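Tail spike protein (Acinetobacter phage vB_AbaP_AS12, PDB 6EU4) probably binds and degrades the capsular polysaccharide of Acinetobacter baumannii, serving the phage as a trimeric host-recognition tailspike. Local coordinates at the interface of chains A and B. Residues are numbered along the deposited sequence; one frame, centred on the assembly and turned at random. Chains: chain A/B, Tail spike protein.

Contact 1: the interface of chains A and B. Residues chain A 469, 471, 473-475; chain B 471, 475-478, 496, 498.
Backbone pairing carries this intersubunit contact, in which the strand segment 468-471 of chain A runs parallel to 474-476 of chain B. B:Ser476 N donates to A:Leu469 O at 2.9 Å, and B:Ser476 O receives A:Met471 N at 2.8 Å, the latter almost perfectly straight (177° at the hydrogen). Both donors lie nearly along the C=O axis of their acceptor, as expected of regular sheet pairing. Further on, B:Ser478 N reaches A:Ser473 O from above the carbonyl plane, so the register continues where the regular strand geometry has ended.

Apolar side chains meet on one side of this ladder. A:Leu469 and B:Leu475 lie side by side, both with CG anti to the backbone N, and the CD1 branch of B:Leu475 is the one that touches CG and CD2 of A:Leu469. The selenomethionine A:Met471 has CG in the crowded position between N and the carbonyl carbon (chi1 54°). The chain bends at chi3, which sets the methyl A:Met471 CE obliquely against B:Leu475 CD1 at a tight 3.4 Å and beside B:Thr477 CG2 at 3.6 Å. A:Leu475 crosses B:Leu475 obliquely, its CD2 meeting B:Leu475 CD2 at 3.9 Å.

Water completes the seam. Water 1 links A:Leu475 O (2.7 Å) to B:Val498 N, and water 3 joins A:Leu475 N to the carbonyls of B:Ser478 and B:Val498; the two waters also bond each other. Water 2 bridges A:Met471 O and the hydroxyl B:Ser476 OG.

The site lies at the junction between the elongated, strand-rich body and the more distal strand domain, where a strand of each chain joins its neighbour's.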
loop_
_atom_site.group_PDB
_atom_site.type_symbol
_atom_site.label_atom_id
_atom_site.label_comp_id
_atom_site.label_asym_id
_atom_site.label_seq_id
_atom_site.Cartn_x
_atom_site.Cartn_y
_atom_site.Cartn_z
ATOM N N LEU A 469 -6.300 27.249 2.511
ATOM C CA LEU A 469 -5.643 26.790 1.290
ATOM C C LEU A 469 -4.961 27.998 0.671
ATOM O O LEU A 469 -5.630 28.986 0.352
ATOM C CB LEU A 469 -6.653 26.198 0.305
ATOM C CG LEU A 469 -6.118 25.846 -1.080
ATOM C CD1 LEU A 469 -4.896 24.948 -1.021
ATOM C CD2 LEU A 469 -7.236 25.161 -1.870
HETATM N N MSE A 471 -2.426 28.925 -2.404
HETATM C CA MSE A 471 -1.798 28.388 -3.603
HETATM C C MSE A 471 -1.320 29.502 -4.505
HETATM O O MSE A 471 -2.078 30.432 -4.796
HETATM C CB MSE A 471 -2.772 27.481 -4.353
HETATM C CG MSE A 471 -4.082 28.089 -4.694
HETATM SE SE MSE A 471 -5.227 26.716 -5.593
HETATM C CE MSE A 471 -6.966 26.992 -4.800
ATOM N N SER A 473 -1.136 29.752 -7.653
ATOM C CA SER A 473 -1.754 29.020 -8.750
ATOM C C SER A 473 -3.033 29.757 -9.106
ATOM O O SER A 473 -3.711 30.282 -8.227
ATOM C CB SER A 473 -2.106 27.571 -8.354
ATOM O OG SER A 473 -1.184 27.028 -7.421
ATOM N N TYR A 474 -3.383 29.765 -10.390
ATOM C CA TYR A 474 -4.656 30.355 -10.755
ATOM C C TYR A 474 -5.779 29.336 -10.564
ATOM O O TYR A 474 -5.554 28.130 -10.391
ATOM C CB TYR A 474 -4.633 30.896 -12.183
ATOM C CG TYR A 474 -4.542 29.868 -13.284
ATOM C CD1 TYR A 474 -3.325 29.509 -13.832
ATOM C CD2 TYR A 474 -5.691 29.301 -13.811
ATOM C CE1 TYR A 474 -3.251 28.591 -14.867
ATOM C CE2 TYR A 474 -5.631 28.391 -14.848
ATOM C CZ TYR A 474 -4.420 28.032 -15.367
ATOM O OH TYR A 474 -4.367 27.122 -16.413
ATOM N N LEU A 475 -7.004 29.842 -10.610
ATOM C CA LEU A 475 -8.179 29.057 -10.276
ATOM C C LEU A 475 -9.317 29.425 -11.212
ATOM O O LEU A 475 -9.622 30.608 -11.386
ATOM C CB LEU A 475 -8.585 29.297 -8.823
ATOM C CG LEU A 475 -9.889 28.645 -8.364
ATOM C CD1 LEU A 475 -9.792 27.121 -8.416
ATOM C CD2 LEU A 475 -10.230 29.129 -6.963
HETATM N N MSE B 471 -15.707 24.209 1.515
HETATM C CA MSE B 471 -14.689 24.192 2.550
HETATM C C MSE B 471 -14.930 25.311 3.525
HETATM O O MSE B 471 -15.154 26.457 3.131
HETATM C CB MSE B 471 -13.291 24.305 1.946
HETATM C CG MSE B 471 -13.082 25.530 1.075
HETATM SE SE MSE B 471 -11.219 25.441 0.363
HETATM C CE MSE B 471 -11.505 25.629 -1.528
ATOM N N LEU B 475 -9.158 30.902 1.483
ATOM C CA LEU B 475 -8.556 30.560 0.202
ATOM C C LEU B 475 -7.761 31.758 -0.290
ATOM O O LEU B 475 -8.284 32.880 -0.315
ATOM C CB LEU B 475 -9.645 30.191 -0.807
ATOM C CG LEU B 475 -9.171 29.872 -2.220
ATOM C CD1 LEU B 475 -8.203 28.730 -2.196
ATOM C CD2 LEU B 475 -10.370 29.528 -3.098
ATOM N N SER B 476 -6.505 31.524 -0.672
ATOM C CA SER B 476 -5.650 32.555 -1.261
ATOM C C SER B 476 -5.073 31.992 -2.553
ATOM O O SER B 476 -4.406 30.955 -2.519
ATOM C CB SER B 476 -4.523 32.953 -0.321
ATOM O OG SER B 476 -3.615 33.869 -0.947
ATOM N N THR B 477 -5.336 32.661 -3.678
ATOM C CA THR B 477 -4.907 32.184 -4.993
ATOM C C THR B 477 -4.210 33.309 -5.749
ATOM O O THR B 477 -4.263 34.479 -5.349
ATOM C CB THR B 477 -6.080 31.697 -5.833
ATOM O OG1 THR B 477 -6.938 32.804 -6.102
ATOM C CG2 THR B 477 -6.865 30.616 -5.110
ATOM N N SER B 478 -3.591 32.946 -6.871
ATOM C CA SER B 478 -2.964 33.931 -7.748
ATOM C C SER B 478 -3.842 34.184 -8.970
ATOM O O SER B 478 -4.712 33.386 -9.315
ATOM C CB SER B 478 -1.583 33.449 -8.185
ATOM O OG SER B 478 -0.715 33.343 -7.078
ATOM N N ASN B 496 -15.311 31.134 -13.658
ATOM C CA ASN B 496 -14.999 32.172 -12.687
ATOM C C ASN B 496 -13.498 32.158 -12.458
ATOM O O ASN B 496 -12.958 31.135 -12.036
ATOM C CB ASN B 496 -15.750 31.916 -11.381
ATOM C CG ASN B 496 -17.246 31.855 -11.591
ATOM O OD1 ASN B 496 -17.893 32.865 -11.854
ATOM N ND2 ASN B 496 -17.805 30.648 -11.500
ATOM N N VAL B 498 -9.805 34.949 -11.804
ATOM C CA VAL B 498 -9.102 36.224 -11.724
ATOM C C VAL B 498 -7.973 36.244 -12.738
ATOM O O VAL B 498 -7.170 35.302 -12.819
ATOM C CB VAL B 498 -8.550 36.480 -10.311
ATOM C CG1 VAL B 498 -7.863 37.818 -10.271
ATOM C CG2 VAL B 498 -9.656 36.395 -9.270
HETATM O O HOH W 1 -9.546 32.787 -9.868
HETATM O O HOH W 2 -1.702 32.769 -2.825
HETATM O O HOH W 3 -7.023 32.944 -11.238
#

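Contact 2: the interface of chains A and B. Residues chain A 567, 573-575, 577-583; chain B 583-584, 587-591.
The aromatic ring of B:Phe590 forms the apolar centre of this contact, which lies in the C-terminal part of the tailspike polypeptide, which also carries a chaperone-of-endosialidase family sequence. The ring is sandwiched across chains: A:Leu583 CD2 sits over the centre of one face, 3.9 Å from the centroid of the B:Phe590 ring, and A:Pro575 CG over the opposite face at 3.8 Å. CG lies anti to the carbonyl carbon, and a chi2 of -81° turns the ring between these two groups. A:Tyr567 meets it tip to tip, OH towards CZ. Beside this centre, A:Leu573 and B:Leu583 run alongside each other, both delta branches of the former touching CD2 of the latter.

Backbone carbonyls of chain A take bonds from chain B near the ring. B:Gly584 N donates to A:Leu573 O at 2.8 Å, and B:Arg591 N to A:Tyr581 O at 2.7 Å, each from above the carbonyl plane. The side-chain hydroxyl B:Ser588 OG, anti to its backbone N, donates to A:Pro575 O.

Farther out, A:Thr578 OG1 takes a nearly straight bond from B:Thr589 N (172° at the hydrogen) and pairs with B:Thr589 OG1 at 3.1 Å. B:Thr589 O receives A:Asn579 N and also binds water 4, which A:Ala577 O, A:Thr580 N and A:Tyr581 N share.

At the rim, B:Arg591 extends to chi3, where it bends, and grips A:Asp582 side-on. B:Arg591 NE donates to A:Asp582 OD1 at 2.9 Å, and B:Arg591 NH2 to A:Asp582 OD2 at 2.9 Å, the latter pair forming the salt bridge. Both oxygens lie close to the guanidinium plane, yet the carboxylate is met from above its own plane, the two planes being 40° apart. A:Thr580 O lies over one face of the guanidinium, and the amide of A:Asn579 stands nearly perpendicular to it.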
loop_
_atom_site.group_PDB
_atom_site.type_symbol
_atom_site.label_atom_id
_atom_site.label_comp_id
_atom_site.label_asym_id
_atom_site.label_seq_id
_atom_site.Cartn_x
_atom_site.Cartn_y
_atom_site.Cartn_z
ATOM N N TYR A 567 -24.872 53.126 -9.655
ATOM C CA TYR A 567 -24.891 54.155 -10.680
ATOM C C TYR A 567 -23.636 54.054 -11.544
ATOM O O TYR A 567 -22.525 53.886 -11.032
ATOM C CB TYR A 567 -24.962 55.532 -10.024
ATOM C CG TYR A 567 -26.275 55.943 -9.389
ATOM C CD1 TYR A 567 -27.495 55.579 -9.938
ATOM C CD2 TYR A 567 -26.278 56.774 -8.279
ATOM C CE1 TYR A 567 -28.699 56.027 -9.383
ATOM C CE2 TYR A 567 -27.464 57.214 -7.707
ATOM C CZ TYR A 567 -28.674 56.838 -8.263
ATOM O OH TYR A 567 -29.848 57.311 -7.705
ATOM N N LEU A 573 -29.519 58.261 -13.572
ATOM C CA LEU A 573 -29.442 58.078 -12.121
ATOM C C LEU A 573 -30.843 58.293 -11.559
ATOM O O LEU A 573 -31.245 59.432 -11.300
ATOM C CB LEU A 573 -28.435 59.039 -11.494
ATOM C CG LEU A 573 -26.951 58.818 -11.817
ATOM C CD1 LEU A 573 -26.619 59.296 -13.210
ATOM C CD2 LEU A 573 -26.093 59.556 -10.794
ATOM N N ILE A 574 -31.575 57.202 -11.365
ATOM C CA ILE A 574 -32.951 57.241 -10.880
ATOM C C ILE A 574 -32.944 56.773 -9.424
ATOM O O ILE A 574 -32.683 55.593 -9.165
ATOM C CB ILE A 574 -33.885 56.372 -11.734
ATOM C CG1 ILE A 574 -33.716 56.688 -13.224
ATOM C CG2 ILE A 574 -35.344 56.591 -11.313
ATOM C CD1 ILE A 574 -33.920 58.151 -13.579
ATOM N N PRO A 575 -33.223 57.641 -8.455
ATOM C CA PRO A 575 -33.165 57.228 -7.045
ATOM C C PRO A 575 -34.222 56.193 -6.699
ATOM O O PRO A 575 -35.289 56.114 -7.317
ATOM C CB PRO A 575 -33.432 58.528 -6.272
ATOM C CG PRO A 575 -33.326 59.610 -7.217
ATOM C CD PRO A 575 -33.517 59.071 -8.598
ATOM N N ALA A 577 -36.170 56.207 -4.219
ATOM C CA ALA A 577 -37.382 56.868 -3.752
ATOM C C ALA A 577 -37.280 58.341 -4.101
ATOM O O ALA A 577 -36.187 58.916 -4.096
ATOM C CB ALA A 577 -37.583 56.701 -2.236
ATOM N N THR A 578 -38.428 58.951 -4.407
ATOM C CA THR A 578 -38.460 60.345 -4.813
ATOM C C THR A 578 -38.263 61.274 -3.617
ATOM O O THR A 578 -38.566 60.925 -2.472
ATOM C CB THR A 578 -39.786 60.663 -5.516
ATOM O OG1 THR A 578 -39.665 61.894 -6.238
ATOM C CG2 THR A 578 -40.959 60.754 -4.515
ATOM N N ASN A 579 -37.721 62.463 -3.896
ATOM C CA ASN A 579 -37.660 63.549 -2.910
ATOM C C ASN A 579 -37.014 63.080 -1.603
ATOM O O ASN A 579 -37.437 63.443 -0.497
ATOM C CB ASN A 579 -39.057 64.116 -2.659
ATOM C CG ASN A 579 -39.027 65.412 -1.894
ATOM O OD1 ASN A 579 -38.053 66.161 -1.962
ATOM N ND2 ASN A 579 -40.108 65.697 -1.167
ATOM N N THR A 580 -35.965 62.288 -1.732
ATOM C CA THR A 580 -35.298 61.665 -0.598
ATOM C C THR A 580 -33.797 61.902 -0.606
ATOM O O THR A 580 -33.236 62.259 0.433
ATOM C CB THR A 580 -35.612 60.144 -0.602
ATOM O OG1 THR A 580 -37.031 59.954 -0.461
ATOM C CG2 THR A 580 -34.904 59.414 0.532
ATOM N N TYR A 581 -33.144 61.757 -1.756
ATOM C CA TYR A 581 -31.693 61.767 -1.851
ATOM C C TYR A 581 -31.208 63.030 -2.552
ATOM O O TYR A 581 -31.899 63.599 -3.405
ATOM C CB TYR A 581 -31.202 60.520 -2.591
ATOM C CG TYR A 581 -31.641 59.237 -1.903
ATOM C CD1 TYR A 581 -31.083 58.852 -0.686
ATOM C CD2 TYR A 581 -32.630 58.431 -2.452
ATOM C CE1 TYR A 581 -31.485 57.682 -0.038
ATOM C CE2 TYR A 581 -33.040 57.253 -1.811
ATOM C CZ TYR A 581 -32.471 56.893 -0.605
ATOM O OH TYR A 581 -32.879 55.735 0.031
ATOM N N ASP A 582 -30.013 63.474 -2.171
ATOM C CA ASP A 582 -29.464 64.738 -2.633
ATOM C C ASP A 582 -28.287 64.508 -3.569
ATOM O O ASP A 582 -27.591 63.491 -3.479
ATOM C CB ASP A 582 -28.967 65.603 -1.471
ATOM C CG ASP A 582 -30.074 66.102 -0.562
ATOM O OD1 ASP A 582 -31.240 66.219 -1.006
ATOM O OD2 ASP A 582 -29.744 66.428 0.609
ATOM N N LEU A 583 -28.086 65.476 -4.466
ATOM C CA LEU A 583 -26.839 65.641 -5.207
ATOM C C LEU A 583 -26.000 66.651 -4.435
ATOM O O LEU A 583 -26.314 67.846 -4.412
ATOM C CB LEU A 583 -27.109 66.126 -6.630
ATOM C CG LEU A 583 -27.951 65.169 -7.463
ATOM C CD1 LEU A 583 -28.483 65.857 -8.691
ATOM C CD2 LEU A 583 -27.156 63.937 -7.830
ATOM N N LEU B 583 -30.405 62.986 -14.683
ATOM C CA LEU B 583 -30.348 62.970 -13.225
ATOM C C LEU B 583 -31.788 62.974 -12.721
ATOM O O LEU B 583 -32.478 63.994 -12.799
ATOM C CB LEU B 583 -29.572 64.173 -12.698
ATOM C CG LEU B 583 -28.084 64.226 -13.061
ATOM C CD1 LEU B 583 -27.539 65.625 -12.835
ATOM C CD2 LEU B 583 -27.296 63.186 -12.260
ATOM N N GLY B 584 -32.248 61.832 -12.234
ATOM C CA GLY B 584 -33.609 61.703 -11.757
ATOM C C GLY B 584 -34.612 61.482 -12.877
ATOM O O GLY B 584 -34.271 61.338 -14.052
ATOM N N GLY B 587 -41.010 61.222 -11.877
ATOM C CA GLY B 587 -41.561 60.461 -10.771
ATOM C C GLY B 587 -40.580 60.076 -9.684
ATOM O O GLY B 587 -40.991 59.603 -8.619
ATOM N N SER B 588 -39.285 60.260 -9.913
ATOM C CA SER B 588 -38.282 59.943 -8.894
ATOM C C SER B 588 -37.220 61.042 -8.926
ATOM O O SER B 588 -36.194 60.937 -9.609
ATOM C CB SER B 588 -37.703 58.552 -9.111
ATOM O OG SER B 588 -36.916 58.186 -7.987
ATOM N N THR B 589 -37.474 62.094 -8.158
ATOM C CA THR B 589 -36.630 63.276 -8.149
ATOM C C THR B 589 -35.493 63.109 -7.150
ATOM O O THR B 589 -35.574 62.328 -6.199
ATOM C CB THR B 589 -37.436 64.520 -7.763
ATOM O OG1 THR B 589 -37.901 64.382 -6.413
ATOM C CG2 THR B 589 -38.635 64.740 -8.694
ATOM N N PHE B 590 -34.430 63.873 -7.367
ATOM C CA PHE B 590 -33.513 64.178 -6.281
ATOM C C PHE B 590 -34.086 65.333 -5.475
ATOM O O PHE B 590 -34.680 66.259 -6.032
ATOM C CB PHE B 590 -32.124 64.529 -6.806
ATOM C CG PHE B 590 -31.360 63.334 -7.301
ATOM C CD1 PHE B 590 -30.702 62.502 -6.411
ATOM C CD2 PHE B 590 -31.318 63.027 -8.652
ATOM C CE1 PHE B 590 -29.997 61.380 -6.866
ATOM C CE2 PHE B 590 -30.620 61.920 -9.114
ATOM C CZ PHE B 590 -29.959 61.089 -8.219
ATOM N N ARG B 591 -33.916 65.263 -4.155
ATOM C CA ARG B 591 -34.548 66.220 -3.253
ATOM C C ARG B 591 -33.950 67.612 -3.419
ATOM O O ARG B 591 -34.665 68.582 -3.709
ATOM C CB ARG B 591 -34.407 65.730 -1.806
ATOM C CG ARG B 591 -34.972 66.707 -0.772
ATOM C CD ARG B 591 -34.792 66.170 0.625
ATOM N NE ARG B 591 -33.388 65.925 0.949
ATOM C CZ ARG B 591 -32.981 65.416 2.104
ATOM N NH1 ARG B 591 -33.869 65.108 3.044
ATOM N NH2 ARG B 591 -31.691 65.222 2.329
HETATM O O HOH W 4 -34.573 61.071 -4.065
#

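About 41 Å separates the centres of the C-alpha atoms of contact 1 and contact 2, and they share no residues. Both join chains A and B through parallel pairing, but the segments differ: contact 1 rests on assigned strands and contact 2 on loop segments, with more side-chain bonding and a salt bridge. In each, the paired segments are out of step in sequence (A:Leu469 bridges B:Leu475, A:Leu573 bridges B:Leu583), so a strict two-fold does not relate them, in keeping with a three-chain assembly in which the pairing can pass from each chain to the next. Spaced along the spike, the two seams would together resist splaying or slippage of its distal half.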